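Local coordinates for HTH-type transcriptional repressor NemR (Escherichia coli, PDB 4YZE), which represses transcription of the nemRA-gloA operon by binding the NemR box and responds to electrophiles and reactive chlorine species, at residues Gln141-Gly146 and Leu152-Glu157; Met31-Leu36 and Gly45-Tyr50; Leu16-Gln21 and Lys38-Pro43; Gln71-Leu76 and Ile136-Gln141. The protein carries 5 engineered substitutions. All coordinates share one frame; numbering follows the deposited sequence.

In the fold
Contacts 2 and 3 belong to the DNA-binding end. Contact 1 lies in the C-terminal domain, on the other side of the chain's centre, and contact 4 packs helix 54-79, which leads from the DNA-binding domain, on helix 122-148. Contact 1 is fully buried; the other three are partly buried. Contacts 2 and 3 share helix 33-40 and touch where Leu36 packs on Thr18 and Gly19. Contacts 1 and 4 share helix 122-148, and their centres are about 13 Å apart. Apolar packing dominates throughout. Contact 1 adds a weak backbone hydrogen bond, contact 2 a CH-pi contact. In contacts 3 and 4 a threonine hydroxyl, bonded within its own helix, lies against methyl groups.

Contact 1 of 4, residues Gln141-Gly146 and Leu152-Glu157; sequences QALENG and LTFSGE. Engineered in segment 152-157: Ser155 (natural residue Cys).
Gly146, near the end of helix 122-148, and Leu152, in the loop that follows, bring their CA atoms to 5.3 Å, and the N of Leu152 gives a weak hydrogen bond to the O of Gly146 at 3.4 Å. The loop connects helices 122-148 and 158-179 in the all-helical C-terminal domain of a TetR-family repressor. It turns back along the helix it has just left. Leu152 points at the helix. Its CG is 3.6 Å from CA of Gly146, and a CB on that glycine would run into CD2 of Leu152. Glycine thus lets the leucine lie directly on the backbone. Phe154 comes in two residues later. Its CG stands between the backbone N and the carbonyl carbon (chi1 60°), and the ring reaches Leu143. The two side chains cross at about a right angle. CB of Leu143 meets the ring obliquely, while CD2 of Leu143 lies 3.9 Å from CE1 of Phe154. Ile196 packs on Leu143, Leu152 and Phe154, and Arg147 makes a cation-pi contact with the Phe154 ring. The engineered Ser155 takes no part in this packing; its OG is hydrogen-bonded to OD1 of Asn194 of the second subunit. In the plane of the Phe154 ring, at its edge, lie O of Leu143 and CD1 of Leu152, these two atoms 3.5 Å apart.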
loop_
_atom_site.group_PDB
_atom_site.type_symbol
_atom_site.label_atom_id
_atom_site.label_comp_id
_atom_site.label_asym_id
_atom_site.label_seq_id
_atom_site.Cartn_x
_atom_site.Cartn_y
_atom_site.Cartn_z
ATOM N N GLN A 141 -18.682 11.612 -1.534
ATOM C CA GLN A 141 -19.915 12.298 -1.172
ATOM C C GLN A 141 -19.614 13.443 -0.191
ATOM O O GLN A 141 -20.189 14.539 -0.303
ATOM C CB GLN A 141 -20.931 11.311 -0.593
ATOM C CG GLN A 141 -22.323 11.897 -0.397
ATOM C CD GLN A 141 -22.932 12.453 -1.691
ATOM O OE1 GLN A 141 -23.283 11.692 -2.600
ATOM N NE2 GLN A 141 -23.058 13.788 -1.778
ATOM N N ALA A 142 -18.689 13.194 0.745
ATOM C CA ALA A 142 -18.283 14.216 1.720
ATOM C C ALA A 142 -17.675 15.419 1.019
ATOM O O ALA A 142 -17.957 16.568 1.385
ATOM C CB ALA A 142 -17.284 13.643 2.738
ATOM N N LEU A 143 -16.825 15.159 0.027
ATOM C CA LEU A 143 -16.190 16.241 -0.713
ATOM C C LEU A 143 -17.240 17.088 -1.443
ATOM O O LEU A 143 -17.168 18.318 -1.421
ATOM C CB LEU A 143 -15.142 15.708 -1.689
ATOM C CG LEU A 143 -13.898 15.078 -1.032
ATOM C CD1 LEU A 143 -13.197 14.167 -2.016
ATOM C CD2 LEU A 143 -12.930 16.142 -0.504
ATOM N N GLU A 144 -18.206 16.424 -2.076
ATOM C CA GLU A 144 -19.243 17.109 -2.847
ATOM C C GLU A 144 -20.119 17.946 -1.912
ATOM O O GLU A 144 -20.359 19.126 -2.174
ATOM C CB GLU A 144 -20.076 16.091 -3.635
ATOM C CG GLU A 144 -21.262 16.674 -4.390
ATOM C CD GLU A 144 -20.855 17.611 -5.511
ATOM O OE1 GLU A 144 -21.721 18.381 -5.985
ATOM O OE2 GLU A 144 -19.678 17.578 -5.929
ATOM N N ASN A 145 -20.546 17.337 -0.804
ATOM C CA ASN A 145 -21.282 18.049 0.232
ATOM C C ASN A 145 -20.542 19.298 0.699
ATOM O O ASN A 145 -21.151 20.350 0.887
ATOM C CB ASN A 145 -21.539 17.142 1.437
ATOM C CG ASN A 145 -22.543 16.046 1.139
ATOM O OD1 ASN A 145 -23.343 16.162 0.216
ATOM N ND2 ASN A 145 -22.510 14.980 1.932
ATOM N N GLY A 146 -19.233 19.155 0.904
ATOM C CA GLY A 146 -18.385 20.232 1.374
ATOM C C GLY A 146 -18.346 21.376 0.379
ATOM O O GLY A 146 -18.319 22.549 0.779
ATOM N N LEU A 152 -15.342 23.673 2.066
ATOM C CA LEU A 152 -14.034 23.234 1.593
ATOM C C LEU A 152 -13.906 23.412 0.105
ATOM O O LEU A 152 -14.900 23.407 -0.609
ATOM C CB LEU A 152 -13.801 21.761 1.943
ATOM C CG LEU A 152 -14.866 20.738 1.529
ATOM C CD1 LEU A 152 -14.710 20.298 0.075
ATOM C CD2 LEU A 152 -14.833 19.522 2.444
ATOM N N THR A 153 -12.669 23.512 -0.357
ATOM C CA THR A 153 -12.403 23.677 -1.774
ATOM C C THR A 153 -11.237 22.768 -2.144
ATOM O O THR A 153 -10.403 22.452 -1.286
ATOM C CB THR A 153 -12.103 25.169 -2.129
ATOM O OG1 THR A 153 -12.194 25.361 -3.546
ATOM C CG2 THR A 153 -10.731 25.595 -1.628
ATOM N N PHE A 154 -11.210 22.322 -3.400
ATOM C CA PHE A 154 -10.117 21.514 -3.933
ATOM C C PHE A 154 -10.175 21.502 -5.456
ATOM O O PHE A 154 -11.156 21.929 -6.045
ATOM C CB PHE A 154 -10.183 20.068 -3.399
ATOM C CG PHE A 154 -11.453 19.345 -3.760
ATOM C CD1 PHE A 154 -12.572 19.431 -2.943
ATOM C CD2 PHE A 154 -11.529 18.577 -4.919
ATOM C CE1 PHE A 154 -13.752 18.765 -3.273
ATOM C CE2 PHE A 154 -12.705 17.912 -5.266
ATOM C CZ PHE A 154 -13.818 18.002 -4.437
ATOM N N SER A 155 -9.140 20.957 -6.090
ATOM C CA SER A 155 -9.088 20.864 -7.545
ATOM C C SER A 155 -9.758 19.595 -8.078
ATOM O O SER A 155 -9.490 18.498 -7.591
ATOM C CB SER A 155 -7.630 20.913 -8.009
ATOM O OG SER A 155 -7.535 21.114 -9.408
ATOM N N GLY A 156 -10.639 19.743 -9.070
ATOM C CA GLY A 156 -11.174 18.590 -9.785
ATOM C C GLY A 156 -12.452 17.929 -9.286
ATOM O O GLY A 156 -13.110 18.411 -8.369
ATOM N N GLU A 157 -12.795 16.806 -9.914
ATOM C CA GLU A 157 -13.976 16.010 -9.557
ATOM C C GLU A 157 -13.833 15.292 -8.207
ATOM O O GLU A 157 -12.742 14.866 -7.839
ATOM C CB GLU A 157 -14.283 15.010 -10.676
ATOM C CG GLU A 157 -14.523 15.739 -12.016
ATOM C CD GLU A 157 -14.816 14.822 -13.208
ATOM O OE1 GLU A 157 -14.868 13.581 -13.059
ATOM O OE2 GLU A 157 -14.994 15.367 -14.318
#

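Contact 2 of 4, residues Met31-Leu36 and Gly45-Tyr50; sequences MGLSEL and GSFYHY
Leu33 sets its two methyl groups against two different aromatic rings, Phe47 and Tyr48. CD2 lies over the face of the Phe47 ring, 3.8 Å from its centroid and only 14° off the ring normal. This is a CH-pi contact, with the methyl above the middle of the ring. The other branch, CD1, meets the far end of Tyr48, 3.4 Å from its OH and 4.0 Å from its CZ, and comes to that ring obliquely. The two aromatic rings also meet each other. CD2 of Phe47 stands 3.9 Å above the plane of the Tyr48 ring, over its centre, while CE1 of Tyr48 lies in the plane of the Phe47 ring at its edge. The packing of Leu33 on these rings joins helix 33-40 to the recognition helix 44-50 in the predicted helix-turn-helix. Phe47 has CG anti to its own N (chi1 172°), which carries the ring across to helix 33-40. Replacing Phe47 by an alanine would probably leave CD2 of Leu33 without its ring face and open a gap between the two helices. Leu36 comes less close, with CD1 at 4.5 Å from CD1 of Phe47 and oblique to the ring. Leu36 also packs on Leu15 and Thr18 of helix 10-26. Tyr48 is exposed, whereas Phe47 is buried. Gly32 holds the N-cap position of helix 33-40, and its O accepts a bond from N of Leu36.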
loop_
_atom_site.group_PDB
_atom_site.type_symbol
_atom_site.label_atom_id
_atom_site.label_comp_id
_atom_site.label_asym_id
_atom_site.label_seq_id
_atom_site.Cartn_x
_atom_site.Cartn_y
_atom_site.Cartn_z
ATOM N N MET A 31 -3.342 -18.371 7.511
ATOM C CA MET A 31 -4.220 -18.955 8.517
ATOM C C MET A 31 -4.777 -20.310 8.101
ATOM O O MET A 31 -5.579 -20.387 7.178
ATOM C CB MET A 31 -5.380 -18.011 8.810
ATOM C CG MET A 31 -6.348 -18.551 9.836
ATOM S SD MET A 31 -7.902 -17.648 9.780
ATOM C CE MET A 31 -8.519 -18.139 8.169
ATOM N N GLY A 32 -4.377 -21.372 8.796
ATOM C CA GLY A 32 -4.913 -22.690 8.518
ATOM C C GLY A 32 -6.211 -22.913 9.273
ATOM O O GLY A 32 -6.409 -22.366 10.362
ATOM N N LEU A 33 -7.097 -23.717 8.690
ATOM C CA LEU A 33 -8.369 -24.076 9.315
ATOM C C LEU A 33 -8.251 -24.577 10.763
ATOM O O LEU A 33 -8.920 -24.053 11.659
ATOM C CB LEU A 33 -9.083 -25.130 8.473
ATOM C CG LEU A 33 -10.485 -24.805 7.961
ATOM C CD1 LEU A 33 -11.220 -26.109 7.653
ATOM C CD2 LEU A 33 -11.276 -23.937 8.942
ATOM N N SER A 34 -7.418 -25.592 11.000
ATOM C CA SER A 34 -7.310 -26.145 12.344
ATOM C C SER A 34 -6.869 -25.088 13.355
ATOM O O SER A 34 -7.322 -25.091 14.499
ATOM C CB SER A 34 -6.390 -27.379 12.387
ATOM O OG SER A 34 -5.060 -27.052 12.025
ATOM N N GLU A 35 -6.006 -24.171 12.933
ATOM C CA GLU A 35 -5.617 -23.067 13.801
ATOM C C GLU A 35 -6.849 -22.220 14.127
ATOM O O GLU A 35 -7.078 -21.831 15.278
ATOM C CB GLU A 35 -4.531 -22.222 13.137
ATOM C CG GLU A 35 -4.114 -20.995 13.941
ATOM C CD GLU A 35 -3.009 -20.204 13.261
ATOM O OE1 GLU A 35 -2.753 -20.455 12.062
ATOM O OE2 GLU A 35 -2.395 -19.338 13.927
ATOM N N LEU A 36 -7.648 -21.953 13.103
ATOM C CA LEU A 36 -8.870 -21.180 13.269
ATOM C C LEU A 36 -9.831 -21.868 14.239
ATOM O O LEU A 36 -10.333 -21.235 15.170
ATOM C CB LEU A 36 -9.535 -20.965 11.912
ATOM C CG LEU A 36 -10.755 -20.048 11.795
ATOM C CD1 LEU A 36 -12.053 -20.802 12.005
ATOM C CD2 LEU A 36 -10.660 -18.880 12.765
ATOM N N GLY A 45 -17.194 -29.895 12.342
ATOM C CA GLY A 45 -18.488 -30.108 11.717
ATOM C C GLY A 45 -19.367 -28.871 11.776
ATOM O O GLY A 45 -20.156 -28.615 10.862
ATOM N N SER A 46 -19.230 -28.104 12.857
ATOM C CA SER A 46 -19.960 -26.856 13.007
ATOM C C SER A 46 -19.497 -25.828 11.988
ATOM O O SER A 46 -20.319 -25.109 11.404
ATOM C CB SER A 46 -19.809 -26.303 14.420
ATOM O OG SER A 46 -20.450 -27.145 15.349
ATOM N N PHE A 47 -18.187 -25.752 11.777
ATOM C CA PHE A 47 -17.645 -24.836 10.786
ATOM C C PHE A 47 -18.253 -25.141 9.426
ATOM O O PHE A 47 -18.743 -24.247 8.726
ATOM C CB PHE A 47 -16.121 -24.938 10.704
ATOM C CG PHE A 47 -15.527 -24.149 9.564
ATOM C CD1 PHE A 47 -15.320 -22.775 9.681
ATOM C CD2 PHE A 47 -15.194 -24.772 8.363
ATOM C CE1 PHE A 47 -14.786 -22.037 8.617
ATOM C CE2 PHE A 47 -14.662 -24.051 7.300
ATOM C CZ PHE A 47 -14.457 -22.676 7.426
ATOM N N TYR A 48 -18.226 -26.416 9.064
ATOM C CA TYR A 48 -18.704 -26.848 7.764
ATOM C C TYR A 48 -20.228 -26.756 7.644
ATOM O O TYR A 48 -20.773 -26.815 6.543
ATOM C CB TYR A 48 -18.167 -28.252 7.441
ATOM C CG TYR A 48 -16.754 -28.209 6.899
ATOM C CD1 TYR A 48 -16.456 -27.458 5.760
ATOM C CD2 TYR A 48 -15.721 -28.897 7.521
ATOM C CE1 TYR A 48 -15.170 -27.397 5.253
ATOM C CE2 TYR A 48 -14.427 -28.850 7.016
ATOM C CZ TYR A 48 -14.159 -28.093 5.882
ATOM O OH TYR A 48 -12.883 -28.022 5.366
ATOM N N HIS A 49 -20.905 -26.597 8.782
ATOM C CA HIS A 49 -22.337 -26.297 8.802
ATOM C C HIS A 49 -22.613 -24.837 8.392
ATOM O O HIS A 49 -23.640 -24.529 7.783
ATOM C CB HIS A 49 -22.924 -26.588 10.192
ATOM C CG HIS A 49 -24.299 -26.028 10.403
ATOM N ND1 HIS A 49 -24.554 -24.989 11.273
ATOM C CD2 HIS A 49 -25.492 -26.357 9.853
ATOM C CE1 HIS A 49 -25.845 -24.703 11.250
ATOM N NE2 HIS A 49 -26.436 -25.519 10.395
ATOM N N TYR A 50 -21.693 -23.939 8.728
ATOM C CA TYR A 50 -21.883 -22.521 8.434
ATOM C C TYR A 50 -21.251 -22.117 7.114
ATOM O O TYR A 50 -21.784 -21.282 6.386
ATOM C CB TYR A 50 -21.323 -21.654 9.564
ATOM C CG TYR A 50 -22.080 -21.804 10.857
ATOM C CD1 TYR A 50 -23.436 -21.516 10.921
ATOM C CD2 TYR A 50 -21.446 -22.231 12.012
ATOM C CE1 TYR A 50 -24.139 -21.657 12.098
ATOM C CE2 TYR A 50 -22.142 -22.368 13.197
ATOM C CZ TYR A 50 -23.488 -22.083 13.231
ATOM O OH TYR A 50 -24.188 -22.219 14.402
#

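Contact 3 of 4, residues Leu16-Gln21 and Lys38-Pro43; sequences LATGEQ and KTAEVP
Thr18 meets two consecutive residues, Thr39 and Ala40, with a different branch for each. Its methyl, CG2, lies 3.7 Å from CG2 of Thr39, methyl against methyl. Its hydroxyl, OG1, sits 3.6 Å from CB of Ala40, a packing contact and not a hydrogen bond. CB of Ala40 is also 4.0 Å from CB of Thr18, and the two CA atoms come to 6.0 Å. Both threonines have CG2 anti to their own N and OG1 beside it (chi1 -48° and -49°). That rotation holds each hydroxyl near its own helix backbone and lets the methyls meet. OG1 of Thr18 bonds to O of His14, and OG1 of Thr39 bonds to O of Glu35, each one turn earlier in its helix. Both polar groups therefore have partners although no hydrogen bond crosses the contact. The contact joins helix 10-26 to the end of helix 33-40, the first helix of the helix-turn-helix in this TetR-type DNA-binding domain. Putting an alanine at Thr18 would probably leave the methyl of Thr39 without its mate and a gap beside Ala40. Farther out, Leu15 packs on Ala40 and Val42, and Leu22 packs on Thr39. Beyond Ala40 the helix ends in a Schellman motif. Glu41 has positive phi (54°) and is its C-prime residue; N of Val42 reaches back to O of Leu37. The chain then turns toward Pro43, the N-cap of helix 44-50.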
loop_
_atom_site.group_PDB
_atom_site.type_symbol
_atom_site.label_atom_id
_atom_site.label_comp_id
_atom_site.label_asym_id
_atom_site.label_seq_id
_atom_site.Cartn_x
_atom_site.Cartn_y
_atom_site.Cartn_z
ATOM N N LEU A 16 -16.153 -15.778 12.471
ATOM C CA LEU A 16 -15.746 -14.671 11.614
ATOM C C LEU A 16 -14.763 -13.756 12.343
ATOM O O LEU A 16 -13.722 -13.393 11.794
ATOM C CB LEU A 16 -16.967 -13.899 11.123
ATOM C CG LEU A 16 -17.868 -14.725 10.200
ATOM C CD1 LEU A 16 -19.199 -14.022 9.958
ATOM C CD2 LEU A 16 -17.171 -15.024 8.864
ATOM N N ALA A 17 -15.077 -13.441 13.599
ATOM C CA ALA A 17 -14.243 -12.553 14.414
ATOM C C ALA A 17 -12.858 -13.140 14.634
ATOM O O ALA A 17 -11.844 -12.454 14.468
ATOM C CB ALA A 17 -14.916 -12.262 15.749
ATOM N N THR A 18 -12.828 -14.413 15.019
ATOM C CA THR A 18 -11.570 -15.123 15.221
ATOM C C THR A 18 -10.757 -15.115 13.931
ATOM O O THR A 18 -9.561 -14.822 13.951
ATOM C CB THR A 18 -11.819 -16.570 15.640
ATOM O OG1 THR A 18 -12.781 -16.599 16.703
ATOM C CG2 THR A 18 -10.522 -17.222 16.100
ATOM N N GLY A 19 -11.416 -15.425 12.812
ATOM C CA GLY A 19 -10.759 -15.440 11.517
ATOM C C GLY A 19 -10.141 -14.101 11.165
ATOM O O GLY A 19 -9.049 -14.046 10.596
ATOM N N GLU A 20 -10.837 -13.019 11.504
ATOM C CA GLU A 20 -10.312 -11.688 11.213
ATOM C C GLU A 20 -9.040 -11.424 12.019
ATOM O O GLU A 20 -8.022 -11.028 11.449
ATOM C CB GLU A 20 -11.370 -10.600 11.442
ATOM C CG GLU A 20 -10.849 -9.176 11.214
ATOM C CD GLU A 20 -11.949 -8.146 11.060
ATOM O OE1 GLU A 20 -11.620 -6.942 11.029
ATOM O OE2 GLU A 20 -13.137 -8.532 10.955
ATOM N N GLN A 21 -9.088 -11.678 13.328
ATOM C CA GLN A 21 -7.919 -11.493 14.188
ATOM C C GLN A 21 -6.704 -12.268 13.667
ATOM O O GLN A 21 -5.601 -11.722 13.583
ATOM C CB GLN A 21 -8.230 -11.893 15.640
ATOM N N LYS A 38 -9.337 -24.276 16.487
ATOM C CA LYS A 38 -8.819 -24.475 17.836
ATOM C C LYS A 38 -8.852 -23.161 18.606
ATOM O O LYS A 38 -9.143 -23.136 19.799
ATOM C CB LYS A 38 -7.399 -25.046 17.797
ATOM N N THR A 39 -8.560 -22.069 17.909
ATOM C CA THR A 39 -8.604 -20.738 18.501
ATOM C C THR A 39 -10.047 -20.312 18.818
ATOM O O THR A 39 -10.311 -19.690 19.853
ATOM C CB THR A 39 -7.945 -19.708 17.565
ATOM O OG1 THR A 39 -6.669 -20.203 17.128
ATOM C CG2 THR A 39 -7.766 -18.358 18.271
ATOM N N ALA A 40 -10.979 -20.652 17.929
ATOM C CA ALA A 40 -12.381 -20.305 18.144
ATOM C C ALA A 40 -13.085 -21.295 19.067
ATOM O O ALA A 40 -14.210 -21.041 19.513
ATOM C CB ALA A 40 -13.114 -20.216 16.820
ATOM N N GLU A 41 -12.423 -22.421 19.337
ATOM C CA GLU A 41 -13.012 -23.514 20.104
ATOM C C GLU A 41 -14.339 -23.951 19.503
ATOM O O GLU A 41 -15.368 -24.017 20.178
ATOM C CB GLU A 41 -13.158 -23.127 21.576
ATOM C CG GLU A 41 -11.824 -22.852 22.241
ATOM C CD GLU A 41 -11.963 -22.481 23.701
ATOM O OE1 GLU A 41 -12.803 -23.094 24.402
ATOM O OE2 GLU A 41 -11.226 -21.573 24.143
ATOM N N VAL A 42 -14.295 -24.254 18.213
ATOM C CA VAL A 42 -15.484 -24.631 17.478
ATOM C C VAL A 42 -15.195 -25.898 16.684
ATOM O O VAL A 42 -14.242 -25.940 15.906
ATOM C CB VAL A 42 -15.905 -23.518 16.508
ATOM C CG1 VAL A 42 -17.036 -23.999 15.617
ATOM C CG2 VAL A 42 -16.306 -22.249 17.277
ATOM N N PRO A 43 -16.028 -26.934 16.869
ATOM C CA PRO A 43 -15.810 -28.210 16.174
ATOM C C PRO A 43 -15.848 -28.068 14.653
ATOM O O PRO A 43 -16.466 -27.141 14.101
ATOM C CB PRO A 43 -16.962 -29.090 16.673
ATOM C CG PRO A 43 -17.984 -28.137 17.205
ATOM C CD PRO A 43 -17.220 -26.963 17.733
#

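Contact 4 of 4, residues Gln71-Leu76 and Ile136-Gln141; sequences QRLTEL and IALLSQ
Leu138 reaches from helix 122-148 to Leu73 and Thr74 on helix 54-79. Its CB lies 3.9 Å from CD1 of Leu73, so packing begins at the root of the side chain. CG stands anti to the carbonyl carbon and beside the backbone N (chi1 -75°), and this brings both methyl groups to helix 54-79. CD1 is the busier branch. It sits 3.7 Å from CD1 of Leu73 and 3.5 Å from OG1 of Thr74. It also touches CB of Leu73 at 4.0 Å. CD2 reaches the same hydroxyl, 3.7 Å from OG1 of Thr74. Both methyls thus rest against one oxygen. The side chains of Leu73 and Leu138 run past each other in opposite directions, and Thr74 crosses Leu138 at about a right angle. No hydrogen bond links the two segments. OG1 of Thr74 is bonded to O of His70 in its own helix, so it can face a hydrocarbon surface with its polar need met. The CA atoms of Thr74 and Leu138, 6.8 Å apart, are the nearest CA pair of the two segments. The side chain of Leu73 is about 11 Å from that of Cys108, which has a central role in the response to reactive chlorine species. In the TetR fold, helix 54-79 leads from the DNA-binding domain into the C-terminal domain. Here it packs on helix 122-148. Tyr91 of helix 84-97 touches both Leu73 and Leu139, and helix 158-179 packs on Ile136 and Ser140.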
loop_
_atom_site.group_PDB
_atom_site.type_symbol
_atom_site.label_atom_id
_atom_site.label_comp_id
_atom_site.label_asym_id
_atom_site.label_seq_id
_atom_site.Cartn_x
_atom_site.Cartn_y
_atom_site.Cartn_z
ATOM N N GLN A 71 -19.858 1.482 7.992
ATOM C CA GLN A 71 -20.808 2.119 8.899
ATOM C C GLN A 71 -20.083 3.132 9.784
ATOM O O GLN A 71 -20.508 4.288 9.878
ATOM C CB GLN A 71 -21.538 1.067 9.748
ATOM C CG GLN A 71 -22.827 1.555 10.414
ATOM C CD GLN A 71 -23.894 1.993 9.410
ATOM O OE1 GLN A 71 -24.051 3.184 9.133
ATOM N NE2 GLN A 71 -24.632 1.027 8.862
ATOM N N ARG A 72 -18.985 2.707 10.416
ATOM C CA ARG A 72 -18.168 3.639 11.194
ATOM C C ARG A 72 -17.820 4.889 10.380
ATOM O O ARG A 72 -18.025 6.016 10.834
ATOM C CB ARG A 72 -16.877 2.978 11.669
ATOM C CG ARG A 72 -17.007 2.145 12.927
ATOM C CD ARG A 72 -15.628 1.842 13.519
ATOM N NE ARG A 72 -14.795 1.052 12.611
ATOM C CZ ARG A 72 -14.922 -0.263 12.438
ATOM N NH1 ARG A 72 -15.857 -0.939 13.096
ATOM N NH2 ARG A 72 -14.119 -0.908 11.602
ATOM N N LEU A 73 -17.304 4.677 9.172
ATOM C CA LEU A 73 -16.915 5.764 8.282
ATOM C C LEU A 73 -18.119 6.650 7.923
ATOM O O LEU A 73 -17.982 7.865 7.836
ATOM C CB LEU A 73 -16.291 5.197 7.008
ATOM C CG LEU A 73 -15.150 5.960 6.321
ATOM C CD1 LEU A 73 -15.281 5.910 4.810
ATOM C CD2 LEU A 73 -14.992 7.396 6.809
ATOM N N THR A 74 -19.287 6.038 7.716
ATOM C CA THR A 74 -20.502 6.789 7.413
ATOM C C THR A 74 -20.854 7.730 8.562
ATOM O O THR A 74 -21.140 8.906 8.342
ATOM C CB THR A 74 -21.713 5.875 7.145
ATOM O OG1 THR A 74 -21.436 5.006 6.043
ATOM C CG2 THR A 74 -22.943 6.724 6.806
ATOM N N GLU A 75 -20.829 7.209 9.785
ATOM C CA GLU A 75 -21.129 8.014 10.959
ATOM C C GLU A 75 -20.131 9.155 11.097
ATOM O O GLU A 75 -20.500 10.268 11.476
ATOM C CB GLU A 75 -21.131 7.139 12.213
ATOM C CG GLU A 75 -22.098 5.963 12.120
ATOM C CD GLU A 75 -22.105 5.089 13.363
ATOM O OE1 GLU A 75 -21.226 4.203 13.483
ATOM O OE2 GLU A 75 -23.001 5.286 14.214
ATOM N N LEU A 76 -18.869 8.880 10.781
ATOM C CA LEU A 76 -17.824 9.895 10.878
ATOM C C LEU A 76 -18.081 11.028 9.884
ATOM O O LEU A 76 -18.003 12.200 10.240
ATOM C CB LEU A 76 -16.454 9.269 10.605
ATOM C CG LEU A 76 -15.176 9.824 11.240
ATOM C CD1 LEU A 76 -13.996 9.599 10.311
ATOM C CD2 LEU A 76 -15.279 11.300 11.622
ATOM N N ILE A 136 -14.271 4.922 -0.849
ATOM C CA ILE A 136 -14.040 5.975 -1.802
ATOM C C ILE A 136 -15.336 6.744 -2.052
ATOM O O ILE A 136 -15.339 7.971 -2.083
ATOM C CB ILE A 136 -13.487 5.401 -3.113
ATOM C CG1 ILE A 136 -12.047 4.905 -2.881
ATOM C CG2 ILE A 136 -13.538 6.452 -4.211
ATOM C CD1 ILE A 136 -11.506 3.999 -3.988
ATOM N N ALA A 137 -16.440 6.022 -2.193
ATOM C CA ALA A 137 -17.720 6.672 -2.469
ATOM C C ALA A 137 -18.171 7.518 -1.273
ATOM O O ALA A 137 -18.753 8.571 -1.462
ATOM C CB ALA A 137 -18.797 5.649 -2.885
ATOM N N LEU A 138 -17.872 7.089 -0.049
ATOM C CA LEU A 138 -18.208 7.911 1.112
ATOM C C LEU A 138 -17.391 9.217 1.152
ATOM O O LEU A 138 -17.942 10.300 1.427
ATOM C CB LEU A 138 -18.042 7.126 2.410
ATOM C CG LEU A 138 -19.138 6.098 2.697
ATOM C CD1 LEU A 138 -18.751 5.219 3.879
ATOM C CD2 LEU A 138 -20.481 6.794 2.949
ATOM N N LEU A 139 -16.092 9.104 0.879
ATOM C CA LEU A 139 -15.197 10.260 0.845
ATOM C C LEU A 139 -15.618 11.230 -0.260
ATOM O O LEU A 139 -15.576 12.451 -0.080
ATOM C CB LEU A 139 -13.751 9.807 0.625
ATOM C CG LEU A 139 -13.095 9.024 1.763
ATOM C CD1 LEU A 139 -11.779 8.391 1.311
ATOM C CD2 LEU A 139 -12.867 9.909 2.971
ATOM N N SER A 140 -16.024 10.672 -1.393
ATOM C CA SER A 140 -16.478 11.446 -2.542
ATOM C C SER A 140 -17.727 12.248 -2.212
ATOM O O SER A 140 -17.820 13.426 -2.569
ATOM C CB SER A 140 -16.786 10.520 -3.713
ATOM O OG SER A 140 -17.009 11.272 -4.879
ATOM N N GLN A 141 -18.682 11.612 -1.534
ATOM C CA GLN A 141 -19.915 12.298 -1.172
ATOM C C GLN A 141 -19.614 13.443 -0.191
ATOM O O GLN A 141 -20.189 14.539 -0.303
ATOM C CB GLN A 141 -20.931 11.311 -0.593
ATOM C CG GLN A 141 -22.323 11.897 -0.397
ATOM C CD GLN A 141 -22.932 12.453 -1.691
ATOM O OE1 GLN A 141 -23.283 11.692 -2.600
ATOM N NE2 GLN A 141 -23.058 13.788 -1.778
#